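Local coordinates for protein Asp/Glu-specific dipeptidyl-peptidase (Flavobacterium psychrophilum, PDB 5JXF) that removes dipeptides from the N-terminus of oligopeptides, with strict specificity for aspartate or glutamate at the P1 position, as a serine peptidase of family S46, at residues 188-196 and 577-586; 122-133 and 208-216. All coordinates share one frame; numbering follows the deposited sequence.

Contact 1 (188-196 and 577-586)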
loop_
_atom_site.group_PDB
_atom_site.type_symbol
_atom_site.label_atom_id
_atom_site.label_comp_id
_atom_site.label_asym_id
_atom_site.label_seq_id
_atom_site.Cartn_x
_atom_site.Cartn_y
_atom_site.Cartn_z
ATOM N N LYS A 188 39.279 4.000 -23.537
ATOM C CA LYS A 188 38.135 4.894 -23.326
ATOM C C LYS A 188 38.449 5.809 -22.157
ATOM O O LYS A 188 38.663 5.327 -21.054
ATOM C CB LYS A 188 36.849 4.102 -23.041
ATOM C CG LYS A 188 35.644 4.975 -22.688
ATOM C CD LYS A 188 35.364 5.990 -23.791
ATOM C CE LYS A 188 34.040 6.713 -23.582
ATOM N NZ LYS A 188 33.773 7.635 -24.723
ATOM N N VAL A 189 38.486 7.116 -22.396
ATOM C CA VAL A 189 38.770 8.087 -21.349
ATOM C C VAL A 189 37.458 8.631 -20.771
ATOM O O VAL A 189 36.566 9.028 -21.516
ATOM C CB VAL A 189 39.637 9.259 -21.879
ATOM C CG1 VAL A 189 39.805 10.322 -20.817
ATOM C CG2 VAL A 189 41.008 8.752 -22.366
ATOM N N ARG A 190 37.349 8.637 -19.445
ATOM C CA ARG A 190 36.137 9.075 -18.776
ATOM C C ARG A 190 36.391 10.239 -17.864
ATOM O O ARG A 190 37.474 10.371 -17.292
ATOM C CB ARG A 190 35.526 7.933 -17.956
ATOM C CG ARG A 190 35.069 6.777 -18.774
ATOM C CD ARG A 190 33.735 7.056 -19.465
ATOM N NE ARG A 190 33.286 5.836 -20.130
ATOM C CZ ARG A 190 32.050 5.610 -20.563
ATOM N NH1 ARG A 190 31.111 6.539 -20.432
ATOM N NH2 ARG A 190 31.761 4.449 -21.139
ATOM N N THR A 191 35.372 11.069 -17.691
ATOM C CA THR A 191 35.520 12.265 -16.883
ATOM C C THR A 191 35.004 12.030 -15.471
ATOM O O THR A 191 33.926 11.476 -15.281
ATOM C CB THR A 191 34.777 13.434 -17.514
ATOM O OG1 THR A 191 34.983 13.411 -18.928
ATOM C CG2 THR A 191 35.269 14.738 -16.942
ATOM N N PHE A 192 35.783 12.444 -14.478
ATOM C CA PHE A 192 35.400 12.294 -13.076
ATOM C C PHE A 192 35.355 13.638 -12.340
ATOM O O PHE A 192 36.056 14.590 -12.709
ATOM C CB PHE A 192 36.373 11.360 -12.345
ATOM C CG PHE A 192 36.281 9.911 -12.757
ATOM C CD1 PHE A 192 36.750 9.485 -13.993
ATOM C CD2 PHE A 192 35.757 8.961 -11.879
ATOM C CE1 PHE A 192 36.669 8.148 -14.357
ATOM C CE2 PHE A 192 35.685 7.612 -12.230
ATOM C CZ PHE A 192 36.134 7.202 -13.465
ATOM N N PHE A 193 34.544 13.697 -11.285
ATOM C CA PHE A 193 34.450 14.875 -10.425
ATOM C C PHE A 193 34.187 16.133 -11.243
ATOM O O PHE A 193 34.794 17.179 -10.994
ATOM C CB PHE A 193 35.731 15.059 -9.601
ATOM C CG PHE A 193 35.886 14.085 -8.459
ATOM C CD1 PHE A 193 35.082 14.180 -7.335
ATOM C CD2 PHE A 193 36.873 13.113 -8.488
ATOM C CE1 PHE A 193 35.238 13.296 -6.269
ATOM C CE2 PHE A 193 37.034 12.225 -7.427
ATOM C CZ PHE A 193 36.210 12.316 -6.318
ATOM N N GLU A 194 33.320 16.008 -12.245
ATOM C CA GLU A 194 32.836 17.153 -13.026
ATOM C C GLU A 194 33.938 17.784 -13.872
ATOM O O GLU A 194 33.766 18.879 -14.396
ATOM C CB GLU A 194 32.221 18.212 -12.102
ATOM C CG GLU A 194 31.004 17.725 -11.314
ATOM C CD GLU A 194 29.733 17.666 -12.149
ATOM O OE1 GLU A 194 29.767 18.092 -13.326
ATOM O OE2 GLU A 194 28.705 17.178 -11.628
ATOM N N GLY A 195 35.067 17.094 -13.995
ATOM C CA GLY A 195 36.156 17.556 -14.843
ATOM C C GLY A 195 37.471 17.772 -14.122
ATOM O O GLY A 195 38.474 18.148 -14.742
ATOM N N ASN A 196 37.473 17.541 -12.812
ATOM C CA ASN A 196 38.689 17.675 -12.012
ATOM C C ASN A 196 39.635 16.491 -12.169
ATOM O O ASN A 196 40.777 16.530 -11.715
ATOM C CB ASN A 196 38.336 17.847 -10.535
ATOM C CG ASN A 196 37.774 19.215 -10.228
ATOM O OD1 ASN A 196 38.515 20.194 -10.137
ATOM N ND2 ASN A 196 36.459 19.291 -10.043
ATOM N N ILE A 577 34.292 11.635 0.425
ATOM C CA ILE A 577 33.802 12.138 -0.850
ATOM C C ILE A 577 34.156 11.170 -1.972
ATOM O O ILE A 577 35.310 10.791 -2.150
ATOM C CB ILE A 577 34.343 13.549 -1.155
ATOM C CG1 ILE A 577 33.470 14.585 -0.442
ATOM C CG2 ILE A 577 34.314 13.829 -2.646
ATOM C CD1 ILE A 577 33.978 15.992 -0.529
ATOM N N PHE A 578 33.127 10.752 -2.698
ATOM C CA PHE A 578 33.276 9.837 -3.814
ATOM C C PHE A 578 32.864 10.547 -5.089
ATOM O O PHE A 578 32.019 11.426 -5.052
ATOM C CB PHE A 578 32.435 8.574 -3.601
ATOM C CG PHE A 578 30.967 8.839 -3.410
ATOM C CD1 PHE A 578 30.465 9.174 -2.161
ATOM C CD2 PHE A 578 30.079 8.713 -4.473
ATOM C CE1 PHE A 578 29.100 9.398 -1.976
ATOM C CE2 PHE A 578 28.705 8.933 -4.297
ATOM C CZ PHE A 578 28.221 9.278 -3.046
ATOM N N PRO A 579 33.469 10.172 -6.223
ATOM C CA PRO A 579 33.109 10.779 -7.505
ATOM C C PRO A 579 31.703 10.385 -7.928
ATOM O O PRO A 579 31.283 9.259 -7.656
ATOM C CB PRO A 579 34.152 10.200 -8.469
ATOM C CG PRO A 579 34.557 8.931 -7.851
ATOM C CD PRO A 579 34.548 9.185 -6.373
ATOM N N ASP A 580 31.001 11.292 -8.596
ATOM C CA ASP A 580 29.653 11.027 -9.095
ATOM C C ASP A 580 29.751 9.840 -10.035
ATOM O O ASP A 580 30.794 9.627 -10.629
ATOM C CB ASP A 580 29.075 12.257 -9.818
ATOM C CG ASP A 580 28.418 13.285 -8.857
ATOM O OD1 ASP A 580 27.672 12.891 -7.930
ATOM O OD2 ASP A 580 28.630 14.505 -9.045
ATOM N N ALA A 581 28.691 9.056 -10.172
ATOM C CA ALA A 581 28.723 7.956 -11.132
ATOM C C ALA A 581 28.851 8.531 -12.537
ATOM O O ALA A 581 28.341 9.618 -12.817
ATOM C CB ALA A 581 27.465 7.083 -11.010
ATOM N N ASN A 582 29.531 7.799 -13.413
ATOM C CA ASN A 582 29.734 8.216 -14.791
ATOM C C ASN A 582 29.888 7.026 -15.710
ATOM O O ASN A 582 30.726 7.040 -16.619
ATOM C CB ASN A 582 30.965 9.127 -14.901
ATOM C CG ASN A 582 32.253 8.430 -14.482
ATOM O OD1 ASN A 582 32.239 7.294 -13.998
ATOM N ND2 ASN A 582 33.375 9.123 -14.647
ATOM N N SER A 583 29.082 5.998 -15.447
ATOM C CA SER A 583 29.077 4.750 -16.206
ATOM C C SER A 583 30.455 4.054 -16.243
ATOM O O SER A 583 30.799 3.404 -17.229
ATOM C CB SER A 583 28.576 4.988 -17.635
ATOM O OG SER A 583 27.530 5.933 -17.651
ATOM N N THR A 584 31.219 4.163 -15.159
ATOM C CA THR A 584 32.446 3.377 -14.996
ATOM C C THR A 584 32.352 2.392 -13.820
ATOM O O THR A 584 31.507 2.534 -12.940
ATOM C CB THR A 584 33.658 4.270 -14.789
ATOM O OG1 THR A 584 33.518 5.012 -13.574
ATOM C CG2 THR A 584 33.823 5.233 -15.988
ATOM N N LEU A 585 33.233 1.400 -13.827
ATOM C CA LEU A 585 33.234 0.330 -12.836
ATOM C C LEU A 585 33.430 0.864 -11.421
ATOM O O LEU A 585 34.402 1.549 -11.148
ATOM C CB LEU A 585 34.332 -0.683 -13.175
ATOM C CG LEU A 585 34.482 -1.922 -12.298
ATOM C CD1 LEU A 585 33.238 -2.728 -12.346
ATOM C CD2 LEU A 585 35.688 -2.748 -12.788
ATOM N N ARG A 586 32.491 0.567 -10.527
ATOM C CA ARG A 586 32.588 1.047 -9.145
ATOM C C ARG A 586 32.246 -0.072 -8.196
ATOM O O ARG A 586 31.580 -1.018 -8.555
ATOM C CB ARG A 586 31.648 2.224 -8.826
ATOM C CG ARG A 586 31.711 3.434 -9.671
ATOM C CD ARG A 586 33.041 4.165 -9.574
ATOM N NE ARG A 586 33.018 5.315 -10.463
ATOM C CZ ARG A 586 32.530 6.499 -10.118
ATOM N NH1 ARG A 586 32.064 6.692 -8.888
ATOM N NH2 ARG A 586 32.535 7.499 -10.991
#
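Phe-192 and Phe-193, where strand 186-192 turns back in a beta-hairpin toward strand 197-214, pack against Pro-579 and Asn-582 of the irregular loop that leads into strand 586-591. Phe-193 lays its ring over the proline: Pro-579 CB stands 3.7 Å from the ring centroid and 15° off the normal, a CH-pi contact suited to the rigid, apolar pyrrolidine. Ile-577 CG2 closes the edge of that ring, 3.8 Å from Phe-193 CE1, and Leu-569 of helix 547-571 adds a further apolar neighbour.

Phe-192 meets Pro-579 CB at its ring edge, while one face receives an amide. With CG between its own backbone N and carbonyl carbon (chi1 62°), Asn-582 turns its amide toward strand 186-192 and places Asn-582 ND2 3.3 Å above the plane of the Phe-192 ring, over the centre; the amide stands nearly upright, 78° from that plane. Asn-582 ND2 also donates to Thr-191 O, though the refined 2.5 Å is doubtfully short. The other end is held too: Asn-582 OD1 accepts from Thr-584 OG1 in the carbonyl plane (2.7 Å) and from Arg-586 NH2 above it (3.0 Å). Arg-586 further donates to the carbonyls of Pro-579 and Asp-580, a task for which its five N-H groups fit it.

Beside the Phe-193 turn, Glu-194 OE2 comes within 3.7 Å of Asp-580 OD2, whereas Asp-580 OD1 accepts from Glu-291 N. Such closeness would probably raise the proton affinity of one carboxylate, while the two donors on Asn-582 OD1 are likely to fix which end of the amide is which.

Contact 2 (122-133 and 208-216); sequences FWAMKMEDELPN and DVRLVGAPP
Phe-122 and Ala-214 form an antiparallel hydrogen-bonded pair, each N donating to the other's O at 2.8 Å; Ala-124 N continues the ladder to Val-212 O. After the excursion 125-130, Leu-131 and Leu-211 exchange a second pair of backbone bonds. Beyond it the amide of Asn-133 mimics a backbone N-H, ND2 reaching Val-209 O at 2.9 Å, while His-110 engages its OD1. One water links Asn-133 N to Asp-208 OD1.

Among apolar contacts, Phe-122 has CG anti to its N (chi1 163°), which swings the ring forward along the strand until Phe-122 CD1 touches Leu-211 CD2 at 3.6 Å. Trp-123 spreads its indole over Gly-213, whose CA lies 3.9 Å from the centroid of the six-membered ring; a CB there would strike CZ3, so glycine suits the place. Replacing the tryptophan with an alanine would probably open a gap over Gly-213 and leave Val-710 and Leu-719 without their aromatic neighbour.

Among charges, Arg-210 grips Asp-208 side-on, through NE and NH2, and Glu-130, alongside Val-212, bridges through OE2 to Arg-242 and hydrogen-bonds Tyr-244 through OE1.

Opposite Met-240, Val-212 and Gly-213 make a classic beta bulge in a barrel sheet consistent with the chymotrypsin-like fold.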
loop_
_atom_site.group_PDB
_atom_site.type_symbol
_atom_site.label_atom_id
_atom_site.label_comp_id
_atom_site.label_asym_id
_atom_site.label_seq_id
_atom_site.Cartn_x
_atom_site.Cartn_y
_atom_site.Cartn_z
ATOM N N PHE A 122 12.781 -18.414 -22.350
ATOM C CA PHE A 122 13.589 -19.060 -23.373
ATOM C C PHE A 122 14.761 -19.764 -22.716
ATOM O O PHE A 122 15.349 -19.238 -21.772
ATOM C CB PHE A 122 14.084 -18.036 -24.408
ATOM C CG PHE A 122 15.225 -18.533 -25.246
ATOM C CD1 PHE A 122 16.533 -18.311 -24.857
ATOM C CD2 PHE A 122 14.988 -19.247 -26.403
ATOM C CE1 PHE A 122 17.576 -18.785 -25.611
ATOM C CE2 PHE A 122 16.030 -19.715 -27.160
ATOM C CZ PHE A 122 17.323 -19.486 -26.765
ATOM N N TRP A 123 15.105 -20.952 -23.216
ATOM C CA TRP A 123 16.164 -21.758 -22.613
ATOM C C TRP A 123 16.931 -22.610 -23.624
ATOM O O TRP A 123 16.425 -23.612 -24.125
ATOM C CB TRP A 123 15.581 -22.646 -21.518
ATOM C CG TRP A 123 14.991 -21.824 -20.430
ATOM C CD1 TRP A 123 13.687 -21.457 -20.303
ATOM C CD2 TRP A 123 15.694 -21.191 -19.354
ATOM N NE1 TRP A 123 13.529 -20.659 -19.206
ATOM C CE2 TRP A 123 14.742 -20.484 -18.597
ATOM C CE3 TRP A 123 17.033 -21.168 -18.948
ATOM C CZ2 TRP A 123 15.078 -19.770 -17.452
ATOM C CZ3 TRP A 123 17.371 -20.453 -17.818
ATOM C CH2 TRP A 123 16.396 -19.758 -17.083
ATOM N N ALA A 124 18.162 -22.187 -23.909
ATOM C CA ALA A 124 19.053 -22.915 -24.800
ATOM C C ALA A 124 19.487 -24.222 -24.167
ATOM O O ALA A 124 20.305 -24.227 -23.253
ATOM C CB ALA A 124 20.270 -22.064 -25.143
ATOM N N MET A 125 18.935 -25.326 -24.656
ATOM C CA MET A 125 19.194 -26.646 -24.080
ATOM C C MET A 125 20.595 -27.168 -24.395
ATOM O O MET A 125 21.095 -28.080 -23.744
ATOM C CB MET A 125 18.139 -27.643 -24.562
ATOM C CG MET A 125 16.784 -27.442 -23.896
ATOM S SD MET A 125 17.004 -27.350 -22.112
ATOM C CE MET A 125 15.391 -26.788 -21.564
ATOM N N LYS A 126 21.217 -26.583 -25.407
ATOM C CA LYS A 126 22.613 -26.845 -25.698
ATOM C C LYS A 126 23.194 -25.621 -26.413
ATOM O O LYS A 126 22.457 -24.809 -26.978
ATOM C CB LYS A 126 22.764 -28.138 -26.513
ATOM C CG LYS A 126 22.168 -28.124 -27.909
ATOM C CD LYS A 126 22.118 -29.550 -28.463
ATOM C CE LYS A 126 22.018 -29.576 -29.982
ATOM N NZ LYS A 126 22.716 -28.414 -30.613
ATOM N N MET A 127 24.511 -25.476 -26.363
ATOM C CA MET A 127 25.135 -24.193 -26.665
ATOM C C MET A 127 24.855 -23.666 -28.078
ATOM O O MET A 127 24.951 -22.461 -28.316
ATOM C CB MET A 127 26.644 -24.285 -26.423
ATOM C CG MET A 127 27.005 -24.394 -24.940
ATOM S SD MET A 127 28.782 -24.401 -24.585
ATOM C CE MET A 127 28.792 -24.594 -22.796
ATOM N N GLU A 128 24.483 -24.541 -29.006
ATOM C CA GLU A 128 24.286 -24.104 -30.389
ATOM C C GLU A 128 22.910 -23.493 -30.604
ATOM O O GLU A 128 22.657 -22.855 -31.629
ATOM C CB GLU A 128 24.492 -25.266 -31.360
ATOM C CG GLU A 128 25.904 -25.807 -31.365
ATOM C CD GLU A 128 26.164 -26.785 -30.227
ATOM O OE1 GLU A 128 25.249 -27.026 -29.411
ATOM O OE2 GLU A 128 27.297 -27.306 -30.143
ATOM N N ASP A 129 22.025 -23.697 -29.633
ATOM C CA ASP A 129 20.685 -23.130 -29.685
ATOM C C ASP A 129 20.681 -21.695 -29.184
ATOM O O ASP A 129 19.668 -21.005 -29.269
ATOM C CB ASP A 129 19.714 -23.967 -28.850
ATOM C CG ASP A 129 19.738 -25.439 -29.229
ATOM O OD1 ASP A 129 20.107 -25.761 -30.383
ATOM O OD2 ASP A 129 19.409 -26.276 -28.363
ATOM N N GLU A 130 21.809 -21.249 -28.645
ATOM C CA GLU A 130 21.862 -19.924 -28.060
ATOM C C GLU A 130 21.700 -18.884 -29.161
ATOM O O GLU A 130 22.177 -19.073 -30.266
ATOM C CB GLU A 130 23.155 -19.758 -27.273
ATOM C CG GLU A 130 23.298 -20.858 -26.227
ATOM C CD GLU A 130 24.622 -20.846 -25.494
ATOM O OE1 GLU A 130 25.513 -20.065 -25.890
ATOM O OE2 GLU A 130 24.774 -21.621 -24.518
ATOM N N LEU A 131 20.972 -17.814 -28.874
ATOM C CA LEU A 131 20.582 -16.876 -29.917
ATOM C C LEU A 131 21.536 -15.685 -30.028
ATOM O O LEU A 131 21.686 -14.889 -29.104
ATOM C CB LEU A 131 19.153 -16.372 -29.690
ATOM C CG LEU A 131 18.051 -17.392 -29.405
ATOM C CD1 LEU A 131 16.702 -16.693 -29.326
ATOM C CD2 LEU A 131 18.030 -18.494 -30.451
ATOM N N PRO A 132 22.186 -15.567 -31.182
ATOM C CA PRO A 132 23.053 -14.438 -31.530
ATOM C C PRO A 132 22.337 -13.101 -31.398
ATOM O O PRO A 132 21.159 -12.999 -31.742
ATOM C CB PRO A 132 23.405 -14.710 -32.991
ATOM C CG PRO A 132 23.322 -16.193 -33.114
ATOM C CD PRO A 132 22.184 -16.606 -32.225
ATOM N N ASN A 133 23.033 -12.086 -30.909
ATOM C CA ASN A 133 22.428 -10.777 -30.792
ATOM C C ASN A 133 23.227 -9.697 -31.511
ATOM O O ASN A 133 24.323 -9.345 -31.084
ATOM C CB ASN A 133 22.254 -10.422 -29.317
ATOM C CG ASN A 133 21.352 -11.409 -28.595
ATOM O OD1 ASN A 133 20.171 -11.496 -28.900
ATOM N ND2 ASN A 133 21.900 -12.148 -27.636
ATOM N N ASP A 208 30.183 -10.827 -29.675
ATOM C CA ASP A 208 29.372 -11.989 -29.987
ATOM C C ASP A 208 28.826 -12.561 -28.676
ATOM O O ASP A 208 29.386 -13.514 -28.131
ATOM C CB ASP A 208 30.195 -13.036 -30.766
ATOM C CG ASP A 208 29.390 -14.278 -31.119
ATOM O OD1 ASP A 208 28.170 -14.322 -30.834
ATOM O OD2 ASP A 208 29.978 -15.211 -31.704
ATOM N N VAL A 209 27.737 -11.959 -28.189
ATOM C CA VAL A 209 27.071 -12.354 -26.940
ATOM C C VAL A 209 25.669 -12.912 -27.216
ATOM O O VAL A 209 24.787 -12.203 -27.698
ATOM C CB VAL A 209 26.989 -11.161 -25.975
ATOM C CG1 VAL A 209 26.222 -11.526 -24.684
ATOM C CG2 VAL A 209 28.404 -10.642 -25.674
ATOM N N ARG A 210 25.476 -14.191 -26.915
ATOM C CA ARG A 210 24.250 -14.901 -27.290
ATOM C C ARG A 210 23.344 -15.163 -26.083
ATOM O O ARG A 210 23.832 -15.360 -24.980
ATOM C CB ARG A 210 24.593 -16.224 -27.970
ATOM C CG ARG A 210 25.576 -16.059 -29.119
ATOM C CD ARG A 210 25.976 -17.378 -29.735
ATOM N NE ARG A 210 27.083 -17.148 -30.662
ATOM C CZ ARG A 210 27.750 -18.100 -31.299
ATOM N NH1 ARG A 210 27.427 -19.367 -31.126
ATOM N NH2 ARG A 210 28.748 -17.779 -32.112
ATOM N N LEU A 211 22.032 -15.143 -26.318
ATOM C CA LEU A 211 21.030 -15.398 -25.274
ATOM C C LEU A 211 20.993 -16.864 -24.879
ATOM O O LEU A 211 20.847 -17.744 -25.737
ATOM C CB LEU A 211 19.637 -14.965 -25.739
ATOM C CG LEU A 211 18.460 -15.254 -24.786
ATOM C CD1 LEU A 211 18.662 -14.622 -23.404
ATOM C CD2 LEU A 211 17.144 -14.793 -25.396
ATOM N N VAL A 212 21.108 -17.123 -23.578
ATOM C CA VAL A 212 21.157 -18.496 -23.064
ATOM C C VAL A 212 19.885 -18.889 -22.306
ATOM O O VAL A 212 19.366 -19.988 -22.489
ATOM C CB VAL A 212 22.377 -18.694 -22.135
ATOM C CG1 VAL A 212 22.297 -20.014 -21.369
ATOM C CG2 VAL A 212 23.689 -18.588 -22.948
ATOM N N GLY A 213 19.385 -17.992 -21.461
ATOM C CA GLY A 213 18.202 -18.287 -20.678
ATOM C C GLY A 213 17.455 -17.063 -20.174
ATOM O O GLY A 213 18.059 -16.038 -19.828
ATOM N N ALA A 214 16.130 -17.162 -20.146
ATOM C CA ALA A 214 15.309 -16.145 -19.493
ATOM C C ALA A 214 14.001 -16.742 -19.007
ATOM O O ALA A 214 13.384 -17.534 -19.711
ATOM C CB ALA A 214 15.032 -14.988 -20.428
ATOM N N PRO A 215 13.569 -16.337 -17.804
ATOM C CA PRO A 215 12.277 -16.747 -17.241
ATOM C C PRO A 215 11.140 -16.049 -17.967
ATOM O O PRO A 215 11.377 -15.008 -18.591
ATOM C CB PRO A 215 12.359 -16.268 -15.790
ATOM C CG PRO A 215 13.205 -15.008 -15.895
ATOM C CD PRO A 215 14.257 -15.363 -16.939
ATOM N N PRO A 216 9.920 -16.589 -17.870
ATOM C CA PRO A 216 8.755 -15.833 -18.339
ATOM C C PRO A 216 8.708 -14.451 -17.707
ATOM O O PRO A 216 9.224 -14.249 -16.604
ATOM C CB PRO A 216 7.567 -16.703 -17.894
ATOM C CG PRO A 216 8.104 -17.551 -16.809
ATOM C CD PRO A 216 9.523 -17.849 -17.213
HETATM O O HOH W 1 25.967 -12.869 -31.222
HETATM O O HOH W 2 26.544 -10.015 -29.534
#

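Overall arrangement
From the N terminus the chain passes 122-133, then 188-196, then 208-216, and much later 577-586. Contact 2 therefore closes a short loop of 74 residues, and contact 1 a long one of 380, most of it helical. The two cross rather than nest, since 188-196 lies within the loop of contact 2 and 208-216 within that of contact 1. Strand 197-214 follows strand 186-192 directly and pairs with it, so both contacts reach one sheet, yet their centres are about 34 Å apart. Contact 2 pairs strands within this sheet; contact 1 ties it to the loop entering the other large antiparallel sheet, after the helical region.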